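Local coordinates for protein endoglucanase (Bacillus akibai, PDB 1UWW) that cleaves internal beta-1,4-glucosidic linkages of cellulose and related glucans, this chain being its family 28 carbohydrate-binding module, which is specific for non-crystalline cellulose, at residues A[51-56]-A[72-77]. Numbering follows the deposited sequence.
With CA (calcium ion), chain C.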
loop_
_atom_site.group_PDB
_atom_site.type_symbol
_atom_site.label_atom_id
_atom_site.label_comp_id
_atom_site.label_asym_id
_atom_site.label_seq_id
_atom_site.Cartn_x
_atom_site.Cartn_y
_atom_site.Cartn_z
ATOM N N ASN A 51 0.804 19.835 20.892
ATOM C CA ASN A 51 0.107 20.427 19.776
ATOM C C ASN A 51 0.422 19.682 18.481
ATOM O O ASN A 51 1.546 19.245 18.261
ATOM C CB ASN A 51 0.468 21.899 19.650
ATOM C CG ASN A 51 -0.151 22.729 20.731
ATOM O OD1 ASN A 51 -1.370 22.667 20.976
ATOM N ND2 ASN A 51 0.679 23.499 21.411
ATOM N N ALA A 52 -0.589 19.558 17.627
ATOM C CA ALA A 52 -0.528 18.707 16.449
ATOM C C ALA A 52 -1.239 19.382 15.271
ATOM O O ALA A 52 -2.153 20.164 15.454
ATOM C CB ALA A 52 -1.180 17.406 16.768
ATOM N N LEU A 53 -0.822 19.067 14.056
ATOM C CA LEU A 53 -1.506 19.479 12.828
ATOM C C LEU A 53 -2.819 18.678 12.745
ATOM O O LEU A 53 -2.806 17.466 12.885
ATOM C CB LEU A 53 -0.630 19.152 11.635
ATOM C CG LEU A 53 -1.149 19.580 10.261
ATOM C CD1 LEU A 53 -1.190 21.086 10.134
ATOM C CD2 LEU A 53 -0.304 18.958 9.162
ATOM N N SER A 54 -3.945 19.334 12.468
ATOM C CA SER A 54 -5.265 18.700 12.566
ATOM C C SER A 54 -6.242 19.152 11.496
ATOM O O SER A 54 -6.188 20.287 11.033
ATOM C CB SER A 54 -5.813 18.951 13.983
ATOM O OG SER A 54 -6.988 18.236 14.262
ATOM N N TRP A 55 -7.103 18.228 11.090
ATOM C CA TRP A 55 -8.241 18.554 10.224
ATOM C C TRP A 55 -9.348 17.567 10.555
ATOM O O TRP A 55 -9.121 16.542 11.168
ATOM C CB TRP A 55 -7.835 18.540 8.741
ATOM C CG TRP A 55 -7.448 17.200 8.200
ATOM C CD1 TRP A 55 -8.243 16.366 7.471
ATOM C CD2 TRP A 55 -6.163 16.539 8.305
ATOM N NE1 TRP A 55 -7.547 15.225 7.143
ATOM C CE2 TRP A 55 -6.269 15.312 7.627
ATOM C CE3 TRP A 55 -4.949 16.856 8.919
ATOM C CZ2 TRP A 55 -5.198 14.414 7.521
ATOM C CZ3 TRP A 55 -3.889 15.946 8.822
ATOM C CH2 TRP A 55 -4.031 14.753 8.133
ATOM N N GLU A 56 -10.558 17.854 10.095
ATOM C CA GLU A 56 -11.665 16.926 10.217
ATOM C C GLU A 56 -12.343 16.723 8.874
ATOM O O GLU A 56 -12.346 17.596 8.017
ATOM C CB GLU A 56 -12.635 17.288 11.334
ATOM C CG GLU A 56 -13.304 18.609 11.317
ATOM C CD GLU A 56 -14.314 18.721 12.486
ATOM O OE1 GLU A 56 -14.193 18.006 13.531
ATOM O OE2 GLU A 56 -15.232 19.517 12.358
ATOM N N PRO A 72 -7.353 12.661 1.833
ATOM C CA PRO A 72 -6.490 13.771 2.250
ATOM C C PRO A 72 -5.044 13.530 1.801
ATOM O O PRO A 72 -4.532 12.409 1.955
ATOM C CB PRO A 72 -6.579 13.748 3.777
ATOM C CG PRO A 72 -7.923 13.091 4.083
ATOM C CD PRO A 72 -8.108 12.085 2.951
ATOM N N ARG A 73 -4.391 14.563 1.314
ATOM C CA ARG A 73 -3.022 14.491 0.844
ATOM C C ARG A 73 -2.292 15.702 1.377
ATOM O O ARG A 73 -2.439 16.808 0.887
ATOM C CB ARG A 73 -2.959 14.484 -0.673
ATOM C CG ARG A 73 -3.479 13.309 -1.415
ATOM C CD ARG A 73 -2.874 13.238 -2.810
ATOM N NE ARG A 73 -3.668 12.529 -3.795
ATOM C CZ ARG A 73 -3.157 12.097 -4.955
ATOM N NH1 ARG A 73 -1.881 12.336 -5.251
ATOM N NH2 ARG A 73 -3.920 11.441 -5.811
ATOM N N LEU A 74 -1.485 15.474 2.395
ATOM C CA LEU A 74 -0.611 16.517 2.936
ATOM C C LEU A 74 0.625 16.649 2.070
ATOM O O LEU A 74 1.046 15.691 1.436
ATOM C CB LEU A 74 -0.154 16.178 4.343
ATOM C CG LEU A 74 -1.204 16.157 5.427
ATOM C CD1 LEU A 74 -0.567 15.732 6.743
ATOM C CD2 LEU A 74 -1.790 17.537 5.616
ATOM N N ASP A 75 1.219 17.822 2.056
ATOM C CA ASP A 75 2.379 18.133 1.236
ATOM C C ASP A 75 3.321 19.017 2.043
ATOM O O ASP A 75 2.895 19.937 2.733
ATOM C CB ASP A 75 1.877 18.814 -0.049
ATOM C CG ASP A 75 2.843 18.809 -1.185
ATOM O OD1 ASP A 75 3.913 18.171 -1.115
ATOM O OD2 ASP A 75 2.562 19.486 -2.219
ATOM N N PHE A 76 4.612 18.759 1.923
ATOM C CA PHE A 76 5.674 19.441 2.661
ATOM C C PHE A 76 6.840 19.699 1.716
ATOM O O PHE A 76 7.528 18.775 1.335
ATOM C CB PHE A 76 6.104 18.575 3.850
ATOM C CG PHE A 76 7.180 19.161 4.687
ATOM C CD1 PHE A 76 6.903 20.106 5.672
ATOM C CD2 PHE A 76 8.486 18.760 4.518
ATOM C CE1 PHE A 76 7.915 20.598 6.480
ATOM C CE2 PHE A 76 9.491 19.278 5.306
ATOM C CZ PHE A 76 9.206 20.199 6.283
ATOM N N TRP A 77 7.042 20.953 1.337
ATOM C CA TRP A 77 8.136 21.350 0.466
ATOM C C TRP A 77 9.293 21.895 1.278
ATOM O O TRP A 77 9.117 22.813 2.091
ATOM C CB TRP A 77 7.682 22.412 -0.546
ATOM C CG TRP A 77 6.748 21.871 -1.610
ATOM C CD1 TRP A 77 5.531 21.285 -1.429
ATOM C CD2 TRP A 77 6.973 21.854 -3.034
ATOM N NE1 TRP A 77 4.997 20.896 -2.635
ATOM C CE2 TRP A 77 5.857 21.243 -3.634
ATOM C CE3 TRP A 77 8.014 22.304 -3.863
ATOM C CZ2 TRP A 77 5.747 21.071 -5.011
ATOM C CZ3 TRP A 77 7.887 22.139 -5.238
ATOM C CH2 TRP A 77 6.774 21.530 -5.789
HETATM CA CA CA C . 3.638 18.686 19.000
HETATM O O HOH W 1 5.747 17.803 19.549
#
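Pro72 meets the indole of Trp55 just before strand 73-77 begins. The two side chains cross at about a right angle. Pro72 CG lies 3.7 Å from Trp55 NE1, and Pro72 CB lies 4.0 Å from Trp55 CZ2. The indole stands toward strand 73-77, with CG between the backbone N and the carbonyl carbon (chi1 66°). Trp32 meets the same indole edge-to-face and also touches Pro72. Arg73 points away from strand 50-58. Leu74 turns back inward and meets two residues. Its CD1 lies 3.9 Å from both Trp55 CH2 and Trp55 CZ3, on the six-membered ring. The same methyl is 4.0 Å from Leu53 CD2, and these two leucines meet tip to tip. Leu53 extends this far with CG anti to its backbone N (chi1 -177°). The contact is part of the core of a beta-sandwich. Strand 50-58 belongs to one antiparallel sheet and strand 73-77 to the other, and these side chains meet between the sheets. At the start of segment 51-56, Asn51 O binds a calcium ion at 2.3 Å. Further along the second strand, Asp75 OD1 bonds to Asn165 ND2 on the adjacent strand. Phe76 packs against Trp30, which also touches Leu53 and Leu74. Trp77 NE1 donates a hydrogen bond to Asp75 OD2 at 2.8 Å. The oxygen lies in the indole plane, but the N-H comes from above the carboxylate plane.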